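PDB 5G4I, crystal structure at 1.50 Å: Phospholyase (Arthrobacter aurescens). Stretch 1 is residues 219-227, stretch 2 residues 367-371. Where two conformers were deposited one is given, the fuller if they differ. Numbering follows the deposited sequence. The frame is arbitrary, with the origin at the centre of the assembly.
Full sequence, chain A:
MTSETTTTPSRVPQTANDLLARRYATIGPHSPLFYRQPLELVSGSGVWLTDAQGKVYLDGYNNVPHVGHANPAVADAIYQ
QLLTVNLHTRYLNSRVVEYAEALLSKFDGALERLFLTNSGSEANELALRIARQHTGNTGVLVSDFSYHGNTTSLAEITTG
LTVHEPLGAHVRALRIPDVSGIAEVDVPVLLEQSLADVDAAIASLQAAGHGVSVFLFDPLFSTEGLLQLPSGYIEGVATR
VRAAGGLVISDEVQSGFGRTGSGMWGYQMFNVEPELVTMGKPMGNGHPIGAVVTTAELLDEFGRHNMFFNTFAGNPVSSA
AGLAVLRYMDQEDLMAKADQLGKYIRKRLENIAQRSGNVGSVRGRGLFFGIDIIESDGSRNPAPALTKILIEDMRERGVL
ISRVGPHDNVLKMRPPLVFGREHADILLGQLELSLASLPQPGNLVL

Stretch 1 219-227: PLFSTEGLL
Stretch 2 367-371: LFFGI

The contact joins a compact loop, residues 219-227, to the start of a strand, residues 367-371; touching residues lie at least 142 positions apart in sequence. It buries 228 Å², both sides summed, and contains no hydrogen bond from one stretch to the other, so van der Waals packing carries it, mostly between side chains and partly of Leu226 against the strand backbone. Two pairs set the register: Leu220 CA to Phe368 CA at 8.5 Å and Leu226 CA to Gly370 CA at 7.1 Å. The loop advances in the same sense as the strand, but places five residues between Leu220 and Leu226, the last four forming a turn.

Leu367 (phi/psi -108/31, chi1 m, chi2 t) precedes the strand without contact, its CB staying 8.9 Å from Leu220 CD1.

Phe368 opens the strand at -127/99 and supplies the largest covered area, 84 Å². Its CA-to-CB bond points toward the loop, and chi1 of -155° (t) with chi2 of -36° sets the ring among three residues, all approaching obliquely. Leu220 CD1 lies 3.5 Å from Phe368 CD2, Ser222 CB 3.6 Å from Phe368 CZ, and Leu226 CD2 3.9 Å from Phe368 CE1. Both leucines adopt the m,t rotamer, Leu220 on a backbone of -80/-15 and Leu226 at 59/65. Ser222 (-72/-49, chi1 p) meets the ring with its methylene, while OG hydrogen-bonds to a residue just outside the stretches.

In the loop, Phe221, at 44/52, leads into a type I turn from Ser222 to Gly225, with Thr223 at -58/-35 and Glu224 at -69/-9. Gly225 N donates to Ser222 O at 3.0 Å, and a weak bond runs from Leu226 N to Phe221 O at 2.9 Å. Gly225, at 109/21, needs to be glycine because a CB would be jammed against the carbonyl O of Glu224.

Phe369 (-128/157) reverses the side-chain direction, as is usual along a strand: its CA-to-CB bond points away, with chi1 at -92°, between wells. Its backbone still takes part, Phe369 C lying 3.8 Å from Leu226 CD1.

Gly370, at -157/167, receives the same methyl, with Gly370 N 3.7 Å from Leu226 CD1. An ideal CB here would stand 2.9 Å from Leu226 CD1, a clash. The bare backbone makes room for Leu226, which is covered over 64 Å².

The CA-to-CB bond of Ile371 (-140/147, chi1 p, chi2 t) points away, like that of Phe369, and the residue makes no contact.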

# COMPACT_ATOMS: atom_id res chain seq x y z
N PRO A 219 8.67 4.59 -19.05
CA PRO A 219 9.64 4.67 -20.22
C PRO A 219 9.37 3.75 -21.41
O PRO A 219 9.70 4.08 -22.55
CB PRO A 219 10.99 4.26 -19.55
CG PRO A 219 10.87 4.75 -18.15
CD PRO A 219 9.40 4.48 -17.75
N LEU A 220 8.75 2.59 -21.19
CA LEU A 220 8.36 1.65 -22.27
C LEU A 220 7.06 2.08 -22.99
O LEU A 220 6.69 1.51 -24.08
CB LEU A 220 8.21 0.20 -21.75
CG LEU A 220 9.57 -0.53 -21.63
CD1 LEU A 220 9.39 -1.85 -20.85
CD2 LEU A 220 10.21 -0.83 -23.00
N PHE A 221 6.28 3.03 -22.37
CA PHE A 221 4.94 3.39 -22.89
C PHE A 221 4.17 2.12 -23.26
O PHE A 221 3.59 2.03 -24.39
CB PHE A 221 5.07 4.41 -24.03
CG PHE A 221 5.65 5.75 -23.53
CD1 PHE A 221 4.81 6.69 -22.91
CD2 PHE A 221 7.02 6.03 -23.62
CE1 PHE A 221 5.36 7.88 -22.41
CE2 PHE A 221 7.52 7.20 -23.12
CZ PHE A 221 6.71 8.14 -22.53
N SER A 222 4.11 1.18 -22.31
CA SER A 222 3.47 -0.11 -22.54
C SER A 222 1.97 -0.08 -22.64
O SER A 222 1.40 -0.62 -23.65
CB SER A 222 3.96 -1.13 -21.52
OG SER A 222 3.64 -0.75 -20.21
N THR A 223 1.24 0.55 -21.73
CA THR A 223 -0.22 0.65 -21.80
C THR A 223 -0.68 1.34 -23.12
O THR A 223 -1.77 1.06 -23.64
CB THR A 223 -0.74 1.42 -20.55
OG1 THR A 223 -0.31 0.70 -19.40
CG2 THR A 223 -2.26 1.57 -20.50
N GLU A 224 0.14 2.32 -23.56
CA GLU A 224 -0.08 3.11 -24.77
C GLU A 224 0.06 2.29 -26.09
O GLU A 224 -0.29 2.81 -27.18
CB GLU A 224 0.98 4.22 -24.83
CG GLU A 224 0.85 5.34 -23.79
CD GLU A 224 1.50 5.04 -22.45
OE1 GLU A 224 2.00 3.88 -22.19
OE2 GLU A 224 1.54 5.96 -21.59
N GLY A 225 0.55 1.06 -26.00
CA GLY A 225 0.84 0.17 -27.17
C GLY A 225 2.29 -0.08 -27.48
O GLY A 225 2.62 -0.43 -28.65
N LEU A 226 3.22 0.10 -26.56
CA LEU A 226 4.65 -0.08 -26.71
C LEU A 226 5.29 0.78 -27.78
O LEU A 226 5.71 0.33 -28.87
CB LEU A 226 5.03 -1.62 -26.93
CG LEU A 226 4.99 -2.48 -25.71
CD1 LEU A 226 5.17 -3.98 -26.14
CD2 LEU A 226 6.12 -2.10 -24.71
N LEU A 227 5.26 2.09 -27.53
CA LEU A 227 5.71 3.11 -28.50
C LEU A 227 7.23 3.20 -28.65
O LEU A 227 7.97 2.94 -27.69
CB LEU A 227 5.17 4.45 -28.01
CG LEU A 227 3.69 4.54 -27.61
CD1 LEU A 227 3.34 5.99 -27.17
CD2 LEU A 227 2.75 4.10 -28.70
N LEU A 367 13.28 -8.15 -22.52
CA LEU A 367 12.20 -9.18 -22.33
C LEU A 367 10.81 -8.51 -22.18
O LEU A 367 9.90 -9.07 -21.54
CB LEU A 367 12.52 -10.19 -21.22
CG LEU A 367 13.65 -11.14 -21.51
CD1 LEU A 367 13.94 -12.06 -20.38
CD2 LEU A 367 13.28 -11.99 -22.76
N PHE A 368 10.59 -7.36 -22.83
CA PHE A 368 9.24 -6.75 -22.98
C PHE A 368 9.06 -6.49 -24.46
O PHE A 368 9.55 -5.51 -25.02
CB PHE A 368 9.05 -5.49 -22.10
CG PHE A 368 7.64 -5.18 -21.75
CD1 PHE A 368 6.57 -5.40 -22.65
CD2 PHE A 368 7.30 -4.68 -20.49
CE1 PHE A 368 5.23 -5.04 -22.32
CE2 PHE A 368 6.00 -4.35 -20.21
CZ PHE A 368 4.95 -4.58 -21.09
N PHE A 369 8.33 -7.40 -25.13
CA PHE A 369 8.16 -7.31 -26.62
C PHE A 369 6.71 -7.38 -26.97
O PHE A 369 5.84 -7.91 -26.27
CB PHE A 369 8.95 -8.41 -27.43
CG PHE A 369 10.35 -8.01 -27.87
CD1 PHE A 369 10.58 -7.31 -29.05
CD2 PHE A 369 11.46 -8.37 -27.08
CE1 PHE A 369 11.78 -6.92 -29.41
CE2 PHE A 369 12.76 -7.98 -27.49
CZ PHE A 369 12.90 -7.34 -28.61
N GLY A 370 6.41 -6.84 -28.15
CA GLY A 370 5.06 -6.93 -28.71
C GLY A 370 5.04 -6.77 -30.23
O GLY A 370 6.00 -6.39 -30.86
N ILE A 371 3.88 -7.12 -30.78
CA ILE A 371 3.59 -6.88 -32.23
C ILE A 371 2.12 -6.40 -32.36
O ILE A 371 1.22 -6.93 -31.70
CB ILE A 371 3.80 -8.19 -33.08
CG1 ILE A 371 3.15 -9.44 -32.45
CG2 ILE A 371 5.29 -8.37 -33.34
CD1 ILE A 371 3.10 -10.67 -33.39